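Local coordinates for protein Xaa-Pro dipeptidase (Pyrococcus horikoshii, PDB 1WY2) that probably splits dipeptides that carry proline at the C-terminal position and a nonpolar residue before it, as a metal-dependent peptidase with two metal ions per subunit, at residues Y241-E246 against N270-Y275; P257-K262 against T305-G310. All coordinates share one frame; numbering follows the deposited sequence.

Contact 1 of 2, residues Y241-E246 against N270-Y275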
ATOM      1  N   TYR A 241     -20.280 -12.448 -22.141  1.00 19.51           N
ATOM      2  CA  TYR A 241     -19.542 -11.288 -22.633  1.00 21.17           C
ATOM      3  C   TYR A 241     -20.494 -10.233 -23.208  1.00 21.03           C
ATOM      4  O   TYR A 241     -20.390  -9.048 -22.886  1.00 19.57           O
ATOM      5  CB  TYR A 241     -18.541 -11.724 -23.709  1.00 21.71           C
ATOM      6  CG  TYR A 241     -18.153 -10.627 -24.677  1.00 26.76           C
ATOM      7  CD1 TYR A 241     -17.330  -9.576 -24.286  1.00 29.13           C
ATOM      8  CD2 TYR A 241     -18.631 -10.638 -25.987  1.00 29.09           C
ATOM      9  CE1 TYR A 241     -16.988  -8.557 -25.176  1.00 29.49           C
ATOM     10  CE2 TYR A 241     -18.298  -9.630 -26.886  1.00 32.85           C
ATOM     11  CZ  TYR A 241     -17.477  -8.594 -26.475  1.00 32.99           C
ATOM     12  OH  TYR A 241     -17.150  -7.603 -27.371  1.00 34.89           O
ATOM     13  N   GLU A 242     -21.422 -10.666 -24.056  1.00 19.33           N
ATOM     14  CA  GLU A 242     -22.370  -9.743 -24.676  1.00 20.21           C
ATOM     15  C   GLU A 242     -23.236  -9.048 -23.633  1.00 19.28           C
ATOM     16  O   GLU A 242     -23.597  -7.880 -23.792  1.00 18.53           O
ATOM     17  CB  GLU A 242     -23.258 -10.487 -25.685  1.00 23.68           C
ATOM     18  CG  GLU A 242     -22.474 -11.148 -26.813  1.00 30.28           C
ATOM     19  CD  GLU A 242     -23.362 -11.862 -27.822  1.00 33.67           C
ATOM     20  OE1 GLU A 242     -24.315 -12.554 -27.403  1.00 36.74           O
ATOM     21  OE2 GLU A 242     -23.095 -11.740 -29.035  1.00 37.41           O
ATOM     22  N   ILE A 243     -23.571  -9.770 -22.569  1.00 18.05           N
ATOM     23  CA  ILE A 243     -24.390  -9.214 -21.494  1.00 17.46           C
ATOM     24  C   ILE A 243     -23.627  -8.136 -20.717  1.00 17.52           C
ATOM     25  O   ILE A 243     -24.163  -7.064 -20.436  1.00 17.11           O
ATOM     26  CB  ILE A 243     -24.849 -10.328 -20.530  1.00 17.35           C
ATOM     27  CG1 ILE A 243     -25.773 -11.299 -21.275  1.00 19.10           C
ATOM     28  CG2 ILE A 243     -25.560  -9.724 -19.319  1.00 18.84           C
ATOM     29  CD1 ILE A 243     -26.173 -12.519 -20.466  1.00 19.46           C
ATOM     30  N   VAL A 244     -22.379  -8.420 -20.365  1.00 17.06           N
ATOM     31  CA  VAL A 244     -21.578  -7.441 -19.635  1.00 16.89           C
ATOM     32  C   VAL A 244     -21.340  -6.208 -20.512  1.00 17.23           C
ATOM     33  O   VAL A 244     -21.412  -5.078 -20.037  1.00 18.01           O
ATOM     34  CB  VAL A 244     -20.222  -8.038 -19.197  1.00 17.22           C
ATOM     35  CG1 VAL A 244     -19.344  -6.950 -18.582  1.00 17.70           C
ATOM     36  CG2 VAL A 244     -20.455  -9.150 -18.177  1.00 16.87           C
ATOM     37  N   LEU A 245     -21.067  -6.432 -21.796  1.00 18.36           N
ATOM     38  CA  LEU A 245     -20.834  -5.330 -22.727  1.00 18.94           C
ATOM     39  C   LEU A 245     -22.070  -4.440 -22.823  1.00 19.11           C
ATOM     40  O   LEU A 245     -21.971  -3.212 -22.823  1.00 18.83           O
ATOM     41  CB  LEU A 245     -20.494  -5.874 -24.119  1.00 21.02           C
ATOM     42  CG  LEU A 245     -20.239  -4.829 -25.210  1.00 21.98           C
ATOM     43  CD1 LEU A 245     -18.991  -4.019 -24.865  1.00 23.61           C
ATOM     44  CD2 LEU A 245     -20.068  -5.524 -26.550  1.00 24.23           C
ATOM     45  N   GLU A 246     -23.238  -5.065 -22.908  1.00 19.96           N
ATOM     46  CA  GLU A 246     -24.489  -4.321 -23.008  1.00 20.03           C
ATOM     47  C   GLU A 246     -24.720  -3.480 -21.754  1.00 19.51           C
ATOM     48  O   GLU A 246     -25.081  -2.306 -21.837  1.00 19.95           O
ATOM     49  CB  GLU A 246     -25.657  -5.285 -23.191  1.00 21.70           C
ATOM     50  CG  GLU A 246     -27.002  -4.601 -23.371  1.00 23.71           C
ATOM     51  CD  GLU A 246     -28.160  -5.575 -23.282  1.00 26.95           C
ATOM     52  OE1 GLU A 246     -27.951  -6.776 -23.560  1.00 27.57           O
ATOM     53  OE2 GLU A 246     -29.282  -5.140 -22.943  1.00 27.36           O
ATOM     54  N   ASN A 270     -29.786  -4.158 -13.207  1.00 21.53           N
ATOM     55  CA  ASN A 270     -31.082  -4.640 -13.683  1.00 22.50           C
ATOM     56  C   ASN A 270     -30.954  -5.387 -15.009  1.00 22.37           C
ATOM     57  O   ASN A 270     -31.665  -6.363 -15.248  1.00 22.29           O
ATOM     58  CB  ASN A 270     -32.077  -3.480 -13.828  1.00 23.59           C
ATOM     59  CG  ASN A 270     -32.520  -2.918 -12.485  1.00 25.42           C
ATOM     60  OD1 ASN A 270     -32.477  -3.606 -11.464  1.00 29.22           O
ATOM     61  ND2 ASN A 270     -32.964  -1.667 -12.485  1.00 28.65           N
ATOM     62  N   ILE A 271     -30.046  -4.927 -15.866  1.00 21.83           N
ATOM     63  CA  ILE A 271     -29.817  -5.568 -17.157  1.00 21.48           C
ATOM     64  C   ILE A 271     -29.282  -6.979 -16.939  1.00 22.30           C
ATOM     65  O   ILE A 271     -29.788  -7.944 -17.515  1.00 23.01           O
ATOM     66  CB  ILE A 271     -28.805  -4.760 -18.010  1.00 21.45           C
ATOM     67  CG1 ILE A 271     -29.484  -3.502 -18.555  1.00 22.10           C
ATOM     68  CG2 ILE A 271     -28.260  -5.618 -19.145  1.00 22.39           C
ATOM     69  CD1 ILE A 271     -28.549  -2.546 -19.262  1.00 20.09           C
ATOM     70  N   ILE A 272     -28.262  -7.097 -16.096  1.00 20.23           N
ATOM     71  CA  ILE A 272     -27.670  -8.399 -15.811  1.00 20.67           C
ATOM     72  C   ILE A 272     -28.651  -9.311 -15.071  1.00 22.22           C
ATOM     73  O   ILE A 272     -28.686 -10.516 -15.312  1.00 22.09           O
ATOM     74  CB  ILE A 272     -26.366  -8.238 -14.989  1.00 20.96           C
ATOM     75  CG1 ILE A 272     -25.313  -7.531 -15.852  1.00 20.55           C
ATOM     76  CG2 ILE A 272     -25.849  -9.601 -14.541  1.00 20.21           C
ATOM     77  CD1 ILE A 272     -24.004  -7.240 -15.138  1.00 20.69           C
ATOM     78  N   ALA A 273     -29.456  -8.735 -14.183  1.00 23.39           N
ATOM     79  CA  ALA A 273     -30.428  -9.517 -13.427  1.00 24.44           C
ATOM     80  C   ALA A 273     -31.531 -10.055 -14.336  1.00 26.43           C
ATOM     81  O   ALA A 273     -32.015 -11.169 -14.137  1.00 26.28           O
ATOM     82  CB  ALA A 273     -31.030  -8.670 -12.310  1.00 24.81           C
ATOM     83  N   GLU A 274     -31.924  -9.264 -15.332  1.00 26.72           N
ATOM     84  CA  GLU A 274     -32.966  -9.681 -16.269  1.00 28.84           C
ATOM     85  C   GLU A 274     -32.556 -10.931 -17.040  1.00 28.08           C
ATOM     86  O   GLU A 274     -33.404 -11.739 -17.427  1.00 28.28           O
ATOM     87  CB  GLU A 274     -33.288  -8.555 -17.257  1.00 32.09           C
ATOM     88  CG  GLU A 274     -34.102  -7.419 -16.669  1.00 37.27           C
ATOM     89  CD  GLU A 274     -34.536  -6.412 -17.720  1.00 41.14           C
ATOM     90  OE1 GLU A 274     -33.658  -5.758 -18.323  1.00 42.44           O
ATOM     91  OE2 GLU A 274     -35.758  -6.279 -17.947  1.00 43.92           O
ATOM     92  N   TYR A 275     -31.256 -11.085 -17.278  1.00 26.12           N
ATOM     93  CA  TYR A 275     -30.761 -12.254 -17.988  1.00 25.36           C
ATOM     94  C   TYR A 275     -30.602 -13.435 -17.033  1.00 24.36           C
ATOM     95  O   TYR A 275     -30.255 -14.533 -17.454  1.00 26.54           O
ATOM     96  CB  TYR A 275     -29.417 -11.960 -18.665  1.00 26.17           C
ATOM     97  CG  TYR A 275     -29.515 -11.117 -19.919  1.00 26.91           C
ATOM     98  CD1 TYR A 275     -29.260  -9.746 -19.888  1.00 26.63           C
ATOM     99  CD2 TYR A 275     -29.866 -11.694 -21.138  1.00 28.25           C
ATOM    100  CE1 TYR A 275     -29.349  -8.968 -21.045  1.00 28.11           C
ATOM    101  CE2 TYR A 275     -29.960 -10.925 -22.299  1.00 28.82           C
ATOM    102  CZ  TYR A 275     -29.700  -9.566 -22.245  1.00 30.27           C
ATOM    103  OH  TYR A 275     -29.778  -8.807 -23.392  1.00 30.08           O
TER
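Ile243 carries the apolar half of this helix-helix contact. Its CG1 lies 4.0 Å from the Tyr275 ring centroid and 9° off the ring normal, a CH-pi contact over the face. With CG1 beside the backbone N and the chain extended beyond it, CD1 reaches Tyr275 CG at 3.7 Å. CG2, anti to that N, lies between Tyr275 CD1 and Ile272 CG1, so a beta-branched residue fills both positions.

The polar half is one hydrogen bond, from Tyr275 OH to Glu246 OE1 at 2.7 Å, received on the syn lone pair. Glutamate suits the place because its long extended chain, CG anti to the backbone N, brings an acceptor to the phenol hydroxyl; its carboxylate stands almost perpendicular to the ring (87°). The Ile271 CG2 methyl packs against this carboxylate, 4.0 Å from Glu246 OE2. An alanine in place of Glu246 would remove this acceptor and would probably leave the tyrosine ring less firmly oriented.

Helix 235-254 and the C-terminal part of helix 261-274 pair in the pita-bread fold of M24 peptidases, where Ile243, Val244 and Ile272 pack on Ile319 of strand 312-321 and Val244 also on strand 325-336.

Contact 2 of 2, residues P257-K262 against T305-G310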
ATOM      1  N   PRO A 257     -25.002  14.171 -14.718  1.00 23.19           N
ATOM      2  CA  PRO A 257     -25.320  14.867 -13.469  1.00 23.11           C
ATOM      3  C   PRO A 257     -26.798  14.693 -13.116  1.00 23.98           C
ATOM      4  O   PRO A 257     -27.653  14.647 -14.004  1.00 23.99           O
ATOM      5  CB  PRO A 257     -24.991  16.324 -13.791  1.00 23.64           C
ATOM      6  CG  PRO A 257     -23.911  16.212 -14.820  1.00 24.26           C
ATOM      7  CD  PRO A 257     -24.425  15.101 -15.703  1.00 22.97           C
ATOM      8  N   GLY A 258     -27.097  14.594 -11.827  1.00 24.41           N
ATOM      9  CA  GLY A 258     -28.485  14.455 -11.415  1.00 24.46           C
ATOM     10  C   GLY A 258     -28.908  13.068 -10.972  1.00 24.56           C
ATOM     11  O   GLY A 258     -29.785  12.928 -10.123  1.00 25.36           O
ATOM     12  N   ILE A 259     -28.302  12.039 -11.552  1.00 24.04           N
ATOM     13  CA  ILE A 259     -28.632  10.667 -11.188  1.00 24.50           C
ATOM     14  C   ILE A 259     -27.809  10.292  -9.958  1.00 23.56           C
ATOM     15  O   ILE A 259     -26.694  10.782  -9.783  1.00 23.51           O
ATOM     16  CB  ILE A 259     -28.305   9.688 -12.346  1.00 25.19           C
ATOM     17  CG1 ILE A 259     -28.858   8.298 -12.033  1.00 26.39           C
ATOM     18  CG2 ILE A 259     -26.796   9.607 -12.555  1.00 26.02           C
ATOM     19  CD1 ILE A 259     -28.712   7.308 -13.178  1.00 29.17           C
ATOM     20  N   THR A 260     -28.359   9.445  -9.093  1.00 22.12           N
ATOM     21  CA  THR A 260     -27.619   9.032  -7.905  1.00 22.11           C
ATOM     22  C   THR A 260     -26.762   7.830  -8.265  1.00 20.70           C
ATOM     23  O   THR A 260     -27.013   7.157  -9.265  1.00 19.92           O
ATOM     24  CB  THR A 260     -28.547   8.624  -6.749  1.00 22.43           C
ATOM     25  OG1 THR A 260     -29.351   7.511  -7.154  1.00 24.07           O
ATOM     26  CG2 THR A 260     -29.442   9.786  -6.342  1.00 23.37           C
ATOM     27  N   ALA A 261     -25.751   7.567  -7.446  1.00 20.08           N
ATOM     28  CA  ALA A 261     -24.862   6.436  -7.678  1.00 20.23           C
ATOM     29  C   ALA A 261     -25.671   5.140  -7.676  1.00 21.24           C
ATOM     30  O   ALA A 261     -25.422   4.236  -8.475  1.00 19.80           O
ATOM     31  CB  ALA A 261     -23.789   6.394  -6.600  1.00 20.61           C
ATOM     32  N   LYS A 262     -26.646   5.059  -6.773  1.00 20.93           N
ATOM     33  CA  LYS A 262     -27.493   3.877  -6.672  1.00 21.66           C
ATOM     34  C   LYS A 262     -28.322   3.674  -7.939  1.00 21.09           C
ATOM     35  O   LYS A 262     -28.457   2.552  -8.418  1.00 20.13           O
ATOM     36  CB  LYS A 262     -28.419   3.993  -5.459  1.00 24.21           C
ATOM     37  CG  LYS A 262     -29.368   2.819  -5.297  1.00 26.74           C
ATOM     38  CD  LYS A 262     -30.255   2.977  -4.070  1.00 28.62           C
ATOM     39  CE  LYS A 262     -31.185   1.785  -3.921  1.00 30.32           C
ATOM     40  NZ  LYS A 262     -32.015   1.862  -2.685  1.00 32.10           N
ATOM     41  N   THR A 305     -25.196   9.223  -3.351  1.00 25.11           N
ATOM     42  CA  THR A 305     -24.545  10.417  -3.882  1.00 23.60           C
ATOM     43  C   THR A 305     -25.096  10.804  -5.247  1.00 23.13           C
ATOM     44  O   THR A 305     -25.211   9.967  -6.141  1.00 22.26           O
ATOM     45  CB  THR A 305     -23.026  10.215  -4.030  1.00 24.13           C
ATOM     46  OG1 THR A 305     -22.456   9.920  -2.752  1.00 23.42           O
ATOM     47  CG2 THR A 305     -22.373  11.472  -4.591  1.00 21.49           C
ATOM     48  N   VAL A 306     -25.436  12.079  -5.407  1.00 22.29           N
ATOM     49  CA  VAL A 306     -25.940  12.557  -6.685  1.00 20.88           C
ATOM     50  C   VAL A 306     -24.720  12.917  -7.519  1.00 19.64           C
ATOM     51  O   VAL A 306     -23.857  13.678  -7.078  1.00 19.54           O
ATOM     52  CB  VAL A 306     -26.825  13.810  -6.524  1.00 21.39           C
ATOM     53  CG1 VAL A 306     -27.298  14.284  -7.887  1.00 22.92           C
ATOM     54  CG2 VAL A 306     -28.020  13.491  -5.636  1.00 24.49           C
ATOM     55  N   LEU A 307     -24.639  12.359  -8.719  1.00 19.64           N
ATOM     56  CA  LEU A 307     -23.504  12.635  -9.583  1.00 19.41           C
ATOM     57  C   LEU A 307     -23.509  14.084 -10.048  1.00 20.11           C
ATOM     58  O   LEU A 307     -24.566  14.664 -10.314  1.00 20.35           O
ATOM     59  CB  LEU A 307     -23.521  11.699 -10.793  1.00 18.72           C
ATOM     60  CG  LEU A 307     -23.474  10.196 -10.500  1.00 20.68           C
ATOM     61  CD1 LEU A 307     -23.260   9.451 -11.813  1.00 22.00           C
ATOM     62  CD2 LEU A 307     -22.343   9.876  -9.517  1.00 22.90           C
ATOM     63  N   ARG A 308     -22.321  14.666 -10.131  1.00 20.49           N
ATOM     64  CA  ARG A 308     -22.163  16.044 -10.565  1.00 20.62           C
ATOM     65  C   ARG A 308     -21.001  16.172 -11.534  1.00 20.19           C
ATOM     66  O   ARG A 308     -20.078  15.353 -11.544  1.00 20.19           O
ATOM     67  CB  ARG A 308     -21.915  16.974  -9.368  1.00 22.66           C
ATOM     68  CG  ARG A 308     -22.908  16.836  -8.213  1.00 27.27           C
ATOM     69  CD  ARG A 308     -24.231  17.502  -8.514  1.00 30.38           C
ATOM     70  NE  ARG A 308     -25.137  17.489  -7.367  1.00 34.94           N
ATOM     71  CZ  ARG A 308     -26.439  17.758  -7.424  1.00 35.69           C
ATOM     72  NH1 ARG A 308     -27.014  18.064  -8.580  1.00 37.37           N
ATOM     73  NH2 ARG A 308     -27.171  17.704  -6.320  1.00 37.04           N
ATOM     74  N   GLU A 309     -21.061  17.218 -12.348  1.00 18.94           N
ATOM     75  CA  GLU A 309     -20.028  17.514 -13.327  1.00 19.63           C
ATOM     76  C   GLU A 309     -18.681  17.593 -12.607  1.00 19.39           C
ATOM     77  O   GLU A 309     -18.557  18.253 -11.573  1.00 19.60           O
ATOM     78  CB  GLU A 309     -20.345  18.858 -13.989  1.00 24.07           C
ATOM     79  CG  GLU A 309     -19.617  19.132 -15.285  1.00 27.83           C
ATOM     80  CD  GLU A 309     -19.883  20.536 -15.800  1.00 31.73           C
ATOM     81  OE1 GLU A 309     -20.990  21.063 -15.550  1.00 32.38           O
ATOM     82  OE2 GLU A 309     -18.993  21.106 -16.461  1.00 33.63           O
ATOM     83  N   GLY A 310     -17.675  16.913 -13.146  1.00 18.08           N
ATOM     84  CA  GLY A 310     -16.363  16.945 -12.527  1.00 16.81           C
ATOM     85  C   GLY A 310     -16.012  15.679 -11.773  1.00 16.24           C
ATOM     86  O   GLY A 310     -14.853  15.480 -11.402  1.00 16.25           O
TER
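Three backbone hydrogen bonds join the segments. Leu307 N gives the straightest, to Ile259 O at 2.8 Å (172°). Gly258 N donates to Leu307 O at 2.9 Å from above the carbonyl plane, and Ala261 N to Thr305 O at 2.8 Å, more bent at 143°. CA-H...O contacts join Pro257 CA to Leu307 O (3.3 Å) and Thr260 CA to Thr305 O (3.1 Å). Gly258 has a positive phi, where a side chain would jam against the preceding carbonyl.

The result is a single beta bridge, Thr260 with Val306, where a loop turns into helix 261-274. Thr260 is the N-cap: its OG1, between backbone N and carbonyl carbon, caps a backbone N just beyond Lys262, and Glu263 OE1 accepts from Thr260 N, the reciprocal pattern of a capping box.

Ile259 and Leu307 lie side by side, CG2 to CD1 at 3.6 Å, and both touch Leu264. The Thr260 and Val306 side chains cross obliquely, CG2 to CG2 at 4.0 Å. Val306 CG1 touches Gly258 O and, within 305-310, covers one face of the Arg308 guanidinium. Glu309 pairs with Lys337 in a salt bridge, and Thr305 OG1 hydrogen-bonds Asp303 OD1.

How the contacts relate
Both contacts use helix 261-274, contact 2 at its N-terminal end and contact 1 at its C-terminal end. Their centres are 22 Å apart. Contact 1 is partly buried, a side-chain contact with helix 235-254 in which Ile243 and Ile272 reach the underlying strand 312-321 and a tyrosine-glutamate bond lies toward solvent. Contact 2 is at the surface and relies mainly on backbone bonds between two irregular segments that make a single beta bridge; its loop 305-310 leads into strand 312-321, on which residues of contact 1 pack. The side chain of Ile272 is about 10 Å from that of metal-binding Glu316, and that of Ala261 about 10 Å from His287; neither contact supplies a metal ligand.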